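PDB 1WU2: molybdopterin biosynthesis moeA protein from Pyrococcus horikoshii, which probably takes part in molybdenum cofactor biosynthesis, where MoeA proteins are known to promote insertion of molybdenum into molybdopterin. Local coordinates for residues S367-P379 with Y385-Y396. Residues are numbered along the deposited sequence; the frame is centred on the assembly and turned at random.
Sequences SSLLASNAYLEIP and YRRGEEVWITLY
Tyr375 and Thr394 pair through two backbone hydrogen bonds, Tyr375 N to Thr394 O at 3.0 Å and the straighter Thr394 N to Tyr375 O at 2.9 Å (168° at the hydrogen). A third, from Tyr396 N to Asn373 O at 3.1 Å, carries the pairing to the C-terminus. At the next rung, with the strand segments at 137°, a water accepts from Glu377 N and donates to Trp392 O. Another bridges side chains, Glu377 OE2 to Thr394 OG1, while Glu377 OE1 is hydrogen-bonded to Tyr343 OH. Strands 374-378 and 390-395 are antiparallel neighbours in the mixed sheet of the C-terminal domain (domain IV), and strand 374-378 opens with a classic beta bulge, Asn373 and Ala374 both facing Ile348. Thr394 CB makes a CH-pi contact over one Tyr375 face, 3.9 Å from the ring centroid, while Phe345 stacks with the same ring. The Tyr396 ring lies flat over the Asn373-Ala374 peptide, Ala374 N 3.3 Å above the ring plane. Tyr396 OH and Ser372 OG share a hydrogen bond of 2.7 Å; with OG between the backbone N and the carbonyl carbon (chi1 58°), Ser372 points it at the hydroxyl end of the ring. An alanine in place of Tyr396 lacks ring and hydroxyl, and would probably uncover this peptide and leave Ser372 OG without its tyrosine mate. Leu376 CD1 lies 4.0 Å from Val391 CB, whereas Leu376 CD2 meets the edge of the Tyr385 ring, 4.0 Å from Tyr385 CD2.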
ATOM      1  N   SER A 367       4.718   2.349 -20.913  1.00 34.83           N
ATOM      2  CA  SER A 367       5.229   3.547 -20.228  1.00 34.22           C
ATOM      3  C   SER A 367       4.154   4.412 -19.559  1.00 33.59           C
ATOM      4  O   SER A 367       4.453   5.130 -18.608  1.00 33.48           O
ATOM      5  CB  SER A 367       6.059   4.419 -21.175  1.00 34.10           C
ATOM      6  OG  SER A 367       5.278   4.884 -22.262  1.00 34.37           O
ATOM      7  N   SER A 368       2.920   4.359 -20.059  1.00 32.85           N
ATOM      8  CA  SER A 368       1.804   5.086 -19.449  1.00 32.30           C
ATOM      9  C   SER A 368       1.429   4.499 -18.083  1.00 31.71           C
ATOM     10  O   SER A 368       1.015   5.228 -17.180  1.00 31.73           O
ATOM     11  CB  SER A 368       0.591   5.097 -20.382  1.00 32.35           C
ATOM     12  OG  SER A 368       0.093   3.789 -20.599  1.00 32.86           O
ATOM     13  N   LEU A 369       1.572   3.180 -17.948  1.00 30.83           N
ATOM     14  CA  LEU A 369       1.469   2.501 -16.652  1.00 30.16           C
ATOM     15  C   LEU A 369       2.534   2.974 -15.654  1.00 29.59           C
ATOM     16  O   LEU A 369       2.259   3.089 -14.457  1.00 29.49           O
ATOM     17  CB  LEU A 369       1.596   0.981 -16.831  1.00 30.19           C
ATOM     18  CG  LEU A 369       0.331   0.128 -16.769  1.00 30.46           C
ATOM     19  CD1 LEU A 369      -0.816   0.743 -17.554  1.00 30.33           C
ATOM     20  CD2 LEU A 369       0.649  -1.270 -17.285  1.00 30.64           C
ATOM     21  N   LEU A 370       3.747   3.220 -16.145  1.00 28.79           N
ATOM     22  CA  LEU A 370       4.846   3.690 -15.302  1.00 28.48           C
ATOM     23  C   LEU A 370       4.623   5.121 -14.805  1.00 28.09           C
ATOM     24  O   LEU A 370       4.940   5.443 -13.658  1.00 27.92           O
ATOM     25  CB  LEU A 370       6.183   3.608 -16.055  1.00 28.46           C
ATOM     26  CG  LEU A 370       7.026   2.345 -15.853  1.00 28.53           C
ATOM     27  CD1 LEU A 370       6.192   1.083 -16.011  1.00 28.60           C
ATOM     28  CD2 LEU A 370       8.196   2.342 -16.826  1.00 28.63           C
ATOM     29  N   ALA A 371       4.072   5.970 -15.669  1.00 27.70           N
ATOM     30  CA  ALA A 371       3.895   7.388 -15.363  1.00 27.51           C
ATOM     31  C   ALA A 371       2.635   7.668 -14.544  1.00 27.30           C
ATOM     32  O   ALA A 371       2.416   8.805 -14.123  1.00 27.39           O
ATOM     33  CB  ALA A 371       3.869   8.205 -16.659  1.00 27.50           C
ATOM     34  N   SER A 372       1.818   6.639 -14.316  1.00 26.99           N
ATOM     35  CA  SER A 372       0.546   6.793 -13.609  1.00 26.80           C
ATOM     36  C   SER A 372       0.608   6.301 -12.164  1.00 26.70           C
ATOM     37  O   SER A 372       1.438   5.467 -11.806  1.00 26.69           O
ATOM     38  CB  SER A 372      -0.579   6.069 -14.355  1.00 26.66           C
ATOM     39  OG  SER A 372      -0.300   4.691 -14.504  1.00 26.92           O
ATOM     40  N   ASN A 373      -0.311   6.829 -11.364  1.00 26.45           N
ATOM     41  CA  ASN A 373      -0.361   6.666  -9.915  1.00 26.50           C
ATOM     42  C   ASN A 373      -1.659   6.034  -9.432  1.00 26.06           C
ATOM     43  O   ASN A 373      -1.783   5.656  -8.269  1.00 26.05           O
ATOM     44  CB  ASN A 373      -0.304   8.062  -9.280  1.00 26.65           C
ATOM     45  CG  ASN A 373       0.649   8.142  -8.140  1.00 27.49           C
ATOM     46  OD1 ASN A 373       1.254   7.141  -7.750  1.00 29.45           O
ATOM     47  ND2 ASN A 373       0.809   9.341  -7.591  1.00 27.51           N
ATOM     48  N   ALA A 374      -2.634   5.965 -10.320  1.00 25.65           N
ATOM     49  CA  ALA A 374      -4.018   5.797  -9.919  1.00 25.45           C
ATOM     50  C   ALA A 374      -4.873   5.580 -11.150  1.00 25.11           C
ATOM     51  O   ALA A 374      -4.367   5.586 -12.269  1.00 24.99           O
ATOM     52  CB  ALA A 374      -4.496   7.045  -9.164  1.00 25.42           C
ATOM     53  N   TYR A 375      -6.167   5.383 -10.943  1.00 24.89           N
ATOM     54  CA  TYR A 375      -7.097   5.353 -12.053  1.00 24.80           C
ATOM     55  C   TYR A 375      -8.452   5.947 -11.708  1.00 25.01           C
ATOM     56  O   TYR A 375      -8.867   5.984 -10.554  1.00 24.89           O
ATOM     57  CB  TYR A 375      -7.238   3.937 -12.624  1.00 24.70           C
ATOM     58  CG  TYR A 375      -7.810   2.889 -11.693  1.00 24.11           C
ATOM     59  CD1 TYR A 375      -9.173   2.591 -11.702  1.00 23.77           C
ATOM     60  CD2 TYR A 375      -6.987   2.160 -10.843  1.00 23.37           C
ATOM     61  CE1 TYR A 375      -9.701   1.606 -10.874  1.00 23.67           C
ATOM     62  CE2 TYR A 375      -7.505   1.173 -10.009  1.00 23.73           C
ATOM     63  CZ  TYR A 375      -8.861   0.901 -10.030  1.00 24.04           C
ATOM     64  OH  TYR A 375      -9.379  -0.069  -9.207  1.00 24.69           O
ATOM     65  N   LEU A 376      -9.117   6.428 -12.747  1.00 25.45           N
ATOM     66  CA  LEU A 376     -10.446   6.993 -12.666  1.00 25.84           C
ATOM     67  C   LEU A 376     -11.365   6.133 -13.522  1.00 26.21           C
ATOM     68  O   LEU A 376     -10.990   5.713 -14.610  1.00 26.11           O
ATOM     69  CB  LEU A 376     -10.421   8.430 -13.193  1.00 25.91           C
ATOM     70  CG  LEU A 376     -11.758   9.070 -13.568  1.00 25.81           C
ATOM     71  CD1 LEU A 376     -12.607   9.272 -12.334  1.00 25.96           C
ATOM     72  CD2 LEU A 376     -11.518  10.383 -14.278  1.00 26.63           C
ATOM     73  N   GLU A 377     -12.570   5.882 -13.034  1.00 27.00           N
ATOM     74  CA  GLU A 377     -13.559   5.125 -13.782  1.00 27.61           C
ATOM     75  C   GLU A 377     -14.692   6.051 -14.207  1.00 28.09           C
ATOM     76  O   GLU A 377     -15.269   6.754 -13.379  1.00 28.17           O
ATOM     77  CB  GLU A 377     -14.097   3.978 -12.938  1.00 27.67           C
ATOM     78  CG  GLU A 377     -13.071   2.887 -12.669  1.00 28.28           C
ATOM     79  CD  GLU A 377     -13.445   2.026 -11.482  1.00 29.57           C
ATOM     80  OE1 GLU A 377     -14.302   1.126 -11.638  1.00 30.83           O
ATOM     81  OE2 GLU A 377     -12.891   2.256 -10.388  1.00 30.38           O
ATOM     82  N   ILE A 378     -14.989   6.051 -15.503  1.00 28.72           N
ATOM     83  CA  ILE A 378     -16.076   6.836 -16.069  1.00 29.15           C
ATOM     84  C   ILE A 378     -17.142   5.867 -16.579  1.00 29.67           C
ATOM     85  O   ILE A 378     -16.888   5.127 -17.527  1.00 29.53           O
ATOM     86  CB  ILE A 378     -15.554   7.726 -17.218  1.00 29.14           C
ATOM     87  CG1 ILE A 378     -14.365   8.569 -16.740  1.00 29.23           C
ATOM     88  CG2 ILE A 378     -16.675   8.619 -17.755  1.00 29.19           C
ATOM     89  CD1 ILE A 378     -13.648   9.328 -17.841  1.00 29.61           C
ATOM     90  N   PRO A 379     -18.321   5.848 -15.953  1.00 30.40           N
ATOM     91  CA  PRO A 379     -19.418   4.980 -16.405  1.00 30.87           C
ATOM     92  C   PRO A 379     -19.861   5.220 -17.852  1.00 31.57           C
ATOM     93  O   PRO A 379     -19.489   6.217 -18.482  1.00 31.42           O
ATOM     94  CB  PRO A 379     -20.562   5.314 -15.442  1.00 30.84           C
ATOM     95  CG  PRO A 379     -19.913   5.915 -14.252  1.00 30.79           C
ATOM     96  CD  PRO A 379     -18.696   6.622 -14.755  1.00 30.45           C
ATOM     97  N   TYR A 385     -15.714  14.273 -18.295  1.00 40.57           N
ATOM     98  CA  TYR A 385     -15.568  15.296 -17.260  1.00 40.88           C
ATOM     99  C   TYR A 385     -14.715  16.465 -17.744  1.00 41.08           C
ATOM    100  O   TYR A 385     -13.809  16.289 -18.552  1.00 40.91           O
ATOM    101  CB  TYR A 385     -14.922  14.698 -16.009  1.00 40.95           C
ATOM    102  CG  TYR A 385     -15.609  13.462 -15.469  1.00 41.28           C
ATOM    103  CD1 TYR A 385     -17.001  13.375 -15.413  1.00 41.73           C
ATOM    104  CD2 TYR A 385     -14.867  12.378 -15.008  1.00 41.51           C
ATOM    105  CE1 TYR A 385     -17.633  12.241 -14.915  1.00 41.98           C
ATOM    106  CE2 TYR A 385     -15.490  11.243 -14.507  1.00 41.78           C
ATOM    107  CZ  TYR A 385     -16.873  11.180 -14.463  1.00 41.81           C
ATOM    108  OH  TYR A 385     -17.496  10.058 -13.971  1.00 42.11           O
ATOM    109  N   ARG A 386     -15.012  17.656 -17.234  1.00 41.49           N
ATOM    110  CA  ARG A 386     -14.237  18.854 -17.530  1.00 41.80           C
ATOM    111  C   ARG A 386     -13.163  19.061 -16.473  1.00 41.56           C
ATOM    112  O   ARG A 386     -13.256  18.529 -15.368  1.00 41.39           O
ATOM    113  CB  ARG A 386     -15.142  20.088 -17.546  1.00 42.17           C
ATOM    114  CG  ARG A 386     -16.366  19.977 -18.442  1.00 43.57           C
ATOM    115  CD  ARG A 386     -17.707  19.951 -17.713  1.00 45.54           C
ATOM    116  NE  ARG A 386     -18.579  21.059 -18.112  1.00 47.10           N
ATOM    117  CZ  ARG A 386     -18.441  22.326 -17.715  1.00 48.79           C
ATOM    118  NH1 ARG A 386     -17.455  22.687 -16.897  1.00 49.51           N
ATOM    119  NH2 ARG A 386     -19.300  23.247 -18.144  1.00 48.99           N
ATOM    120  N   ARG A 387     -12.147  19.841 -16.819  1.00 41.39           N
ATOM    121  CA  ARG A 387     -11.141  20.269 -15.858  1.00 41.37           C
ATOM    122  C   ARG A 387     -11.802  21.208 -14.853  1.00 40.82           C
ATOM    123  O   ARG A 387     -12.602  22.062 -15.232  1.00 40.77           O
ATOM    124  CB  ARG A 387      -9.965  20.958 -16.564  1.00 41.65           C
ATOM    125  CG  ARG A 387     -10.316  22.257 -17.289  1.00 42.87           C
ATOM    126  CD  ARG A 387      -9.372  22.599 -18.435  1.00 44.36           C
ATOM    127  NE  ARG A 387      -9.463  24.005 -18.832  1.00 45.82           N
ATOM    128  CZ  ARG A 387     -10.451  24.544 -19.546  1.00 47.32           C
ATOM    129  NH1 ARG A 387     -11.478  23.811 -19.970  1.00 48.21           N
ATOM    130  NH2 ARG A 387     -10.412  25.839 -19.842  1.00 47.63           N
ATOM    131  N   GLY A 388     -11.484  21.028 -13.573  1.00 40.22           N
ATOM    132  CA  GLY A 388     -12.135  21.757 -12.497  1.00 39.78           C
ATOM    133  C   GLY A 388     -13.122  20.896 -11.726  1.00 39.28           C
ATOM    134  O   GLY A 388     -13.316  21.103 -10.530  1.00 39.26           O
ATOM    135  N   GLU A 389     -13.757  19.947 -12.414  1.00 38.79           N
ATOM    136  CA  GLU A 389     -14.658  18.987 -11.776  1.00 38.43           C
ATOM    137  C   GLU A 389     -13.894  18.111 -10.791  1.00 37.81           C
ATOM    138  O   GLU A 389     -12.801  17.642 -11.093  1.00 37.64           O
ATOM    139  CB  GLU A 389     -15.322  18.075 -12.816  1.00 38.59           C
ATOM    140  CG  GLU A 389     -16.550  18.653 -13.504  1.00 39.19           C
ATOM    141  CD  GLU A 389     -17.438  17.573 -14.098  1.00 39.89           C
ATOM    142  OE1 GLU A 389     -18.068  16.822 -13.318  1.00 40.26           O
ATOM    143  OE2 GLU A 389     -17.507  17.468 -15.343  1.00 40.24           O
ATOM    144  N   GLU A 390     -14.480  17.890  -9.620  1.00 37.18           N
ATOM    145  CA  GLU A 390     -13.934  16.948  -8.657  1.00 36.74           C
ATOM    146  C   GLU A 390     -14.284  15.519  -9.065  1.00 35.78           C
ATOM    147  O   GLU A 390     -15.406  15.240  -9.482  1.00 35.64           O
ATOM    148  CB  GLU A 390     -14.463  17.243  -7.256  1.00 36.98           C
ATOM    149  CG  GLU A 390     -14.018  18.592  -6.720  1.00 38.14           C
ATOM    150  CD  GLU A 390     -14.359  18.773  -5.257  1.00 39.98           C
ATOM    151  OE1 GLU A 390     -15.549  18.603  -4.897  1.00 41.24           O
ATOM    152  OE2 GLU A 390     -13.437  19.088  -4.467  1.00 41.13           O
ATOM    153  N   VAL A 391     -13.307  14.626  -8.946  1.00 34.78           N
ATOM    154  CA  VAL A 391     -13.466  13.224  -9.312  1.00 33.95           C
ATOM    155  C   VAL A 391     -12.912  12.314  -8.223  1.00 33.17           C
ATOM    156  O   VAL A 391     -12.067  12.722  -7.424  1.00 32.79           O
ATOM    157  CB  VAL A 391     -12.756  12.902 -10.649  1.00 33.97           C
ATOM    158  CG1 VAL A 391     -13.397  13.676 -11.789  1.00 33.89           C
ATOM    159  CG2 VAL A 391     -11.254  13.201 -10.571  1.00 34.15           C
ATOM    160  N   TRP A 392     -13.405  11.079  -8.205  1.00 32.25           N
ATOM    161  CA  TRP A 392     -12.938  10.051  -7.289  1.00 31.58           C
ATOM    162  C   TRP A 392     -12.031   9.096  -8.047  1.00 30.88           C
ATOM    163  O   TRP A 392     -12.383   8.618  -9.127  1.00 30.95           O
ATOM    164  CB  TRP A 392     -14.127   9.307  -6.681  1.00 31.65           C
ATOM    165  CG  TRP A 392     -15.011  10.221  -5.907  1.00 32.28           C
ATOM    166  CD1 TRP A 392     -16.072  10.935  -6.383  1.00 32.84           C
ATOM    167  CD2 TRP A 392     -14.888  10.561  -4.524  1.00 33.22           C
ATOM    168  NE1 TRP A 392     -16.627  11.687  -5.376  1.00 33.21           N
ATOM    169  CE2 TRP A 392     -15.919  11.477  -4.223  1.00 33.59           C
ATOM    170  CE3 TRP A 392     -14.012  10.179  -3.501  1.00 33.86           C
ATOM    171  CZ2 TRP A 392     -16.096  12.014  -2.947  1.00 34.26           C
ATOM    172  CZ3 TRP A 392     -14.187  10.711  -2.235  1.00 34.12           C
ATOM    173  CH2 TRP A 392     -15.222  11.619  -1.968  1.00 34.23           C
ATOM    174  N   ILE A 393     -10.855   8.840  -7.484  1.00 29.85           N
ATOM    175  CA  ILE A 393      -9.861   7.980  -8.108  1.00 29.09           C
ATOM    176  C   ILE A 393      -9.408   6.903  -7.131  1.00 28.49           C
ATOM    177  O   ILE A 393      -9.579   7.041  -5.924  1.00 28.32           O
ATOM    178  CB  ILE A 393      -8.653   8.817  -8.612  1.00 28.97           C
ATOM    179  CG1 ILE A 393      -7.913   9.485  -7.446  1.00 28.71           C
ATOM    180  CG2 ILE A 393      -9.124   9.861  -9.611  1.00 28.90           C
ATOM    181  CD1 ILE A 393      -6.646  10.200  -7.856  1.00 28.65           C
ATOM    182  N   THR A 394      -8.841   5.829  -7.669  1.00 27.80           N
ATOM    183  CA  THR A 394      -8.341   4.722  -6.867  1.00 27.31           C
ATOM    184  C   THR A 394      -6.824   4.684  -6.984  1.00 27.19           C
ATOM    185  O   THR A 394      -6.288   4.636  -8.089  1.00 27.02           O
ATOM    186  CB  THR A 394      -8.948   3.397  -7.356  1.00 27.23           C
ATOM    187  OG1 THR A 394     -10.376   3.457  -7.267  1.00 26.56           O
ATOM    188  CG2 THR A 394      -8.569   2.237  -6.435  1.00 26.88           C
ATOM    189  N   LEU A 395      -6.136   4.716  -5.850  1.00 27.14           N
ATOM    190  CA  LEU A 395      -4.680   4.622  -5.838  1.00 27.27           C
ATOM    191  C   LEU A 395      -4.222   3.220  -6.228  1.00 27.44           C
ATOM    192  O   LEU A 395      -4.894   2.229  -5.933  1.00 27.39           O
ATOM    193  CB  LEU A 395      -4.123   4.980  -4.458  1.00 27.26           C
ATOM    194  CG  LEU A 395      -4.434   6.387  -3.938  1.00 27.06           C
ATOM    195  CD1 LEU A 395      -3.671   6.642  -2.655  1.00 27.45           C
ATOM    196  CD2 LEU A 395      -4.116   7.461  -4.973  1.00 26.94           C
ATOM    197  N   TYR A 396      -3.087   3.151  -6.912  1.00 27.72           N
ATOM    198  CA  TYR A 396      -2.470   1.876  -7.239  1.00 27.97           C
ATOM    199  C   TYR A 396      -2.028   1.223  -5.944  1.00 28.36           C
ATOM    200  O   TYR A 396      -2.505   0.137  -5.595  1.00 28.86           O
ATOM    201  CB  TYR A 396      -1.268   2.076  -8.166  1.00 28.00           C
ATOM    202  CG  TYR A 396      -1.598   2.434  -9.608  1.00 26.93           C
ATOM    203  CD1 TYR A 396      -2.906   2.410 -10.094  1.00 26.37           C
ATOM    204  CD2 TYR A 396      -0.584   2.789 -10.492  1.00 26.07           C
ATOM    205  CE1 TYR A 396      -3.185   2.732 -11.420  1.00 25.93           C
ATOM    206  CE2 TYR A 396      -0.855   3.107 -11.815  1.00 25.33           C
ATOM    207  CZ  TYR A 396      -2.156   3.078 -12.273  1.00 25.33           C
ATOM    208  OH  TYR A 396      -2.436   3.396 -13.582  1.00 24.77           O
ATOM    209  OXT TYR A 396      -1.213   1.800  -5.229  1.00 28.67           O
TER
HETATM  210  O   HOH W   1      -0.513   4.887  -5.970  1.00 52.06           O
HETATM  211  O   HOH W   2     -11.622   4.335  -9.433  1.00 33.09           O
HETATM  212  O   HOH W   3     -13.184   6.293 -10.120  1.00 21.30           O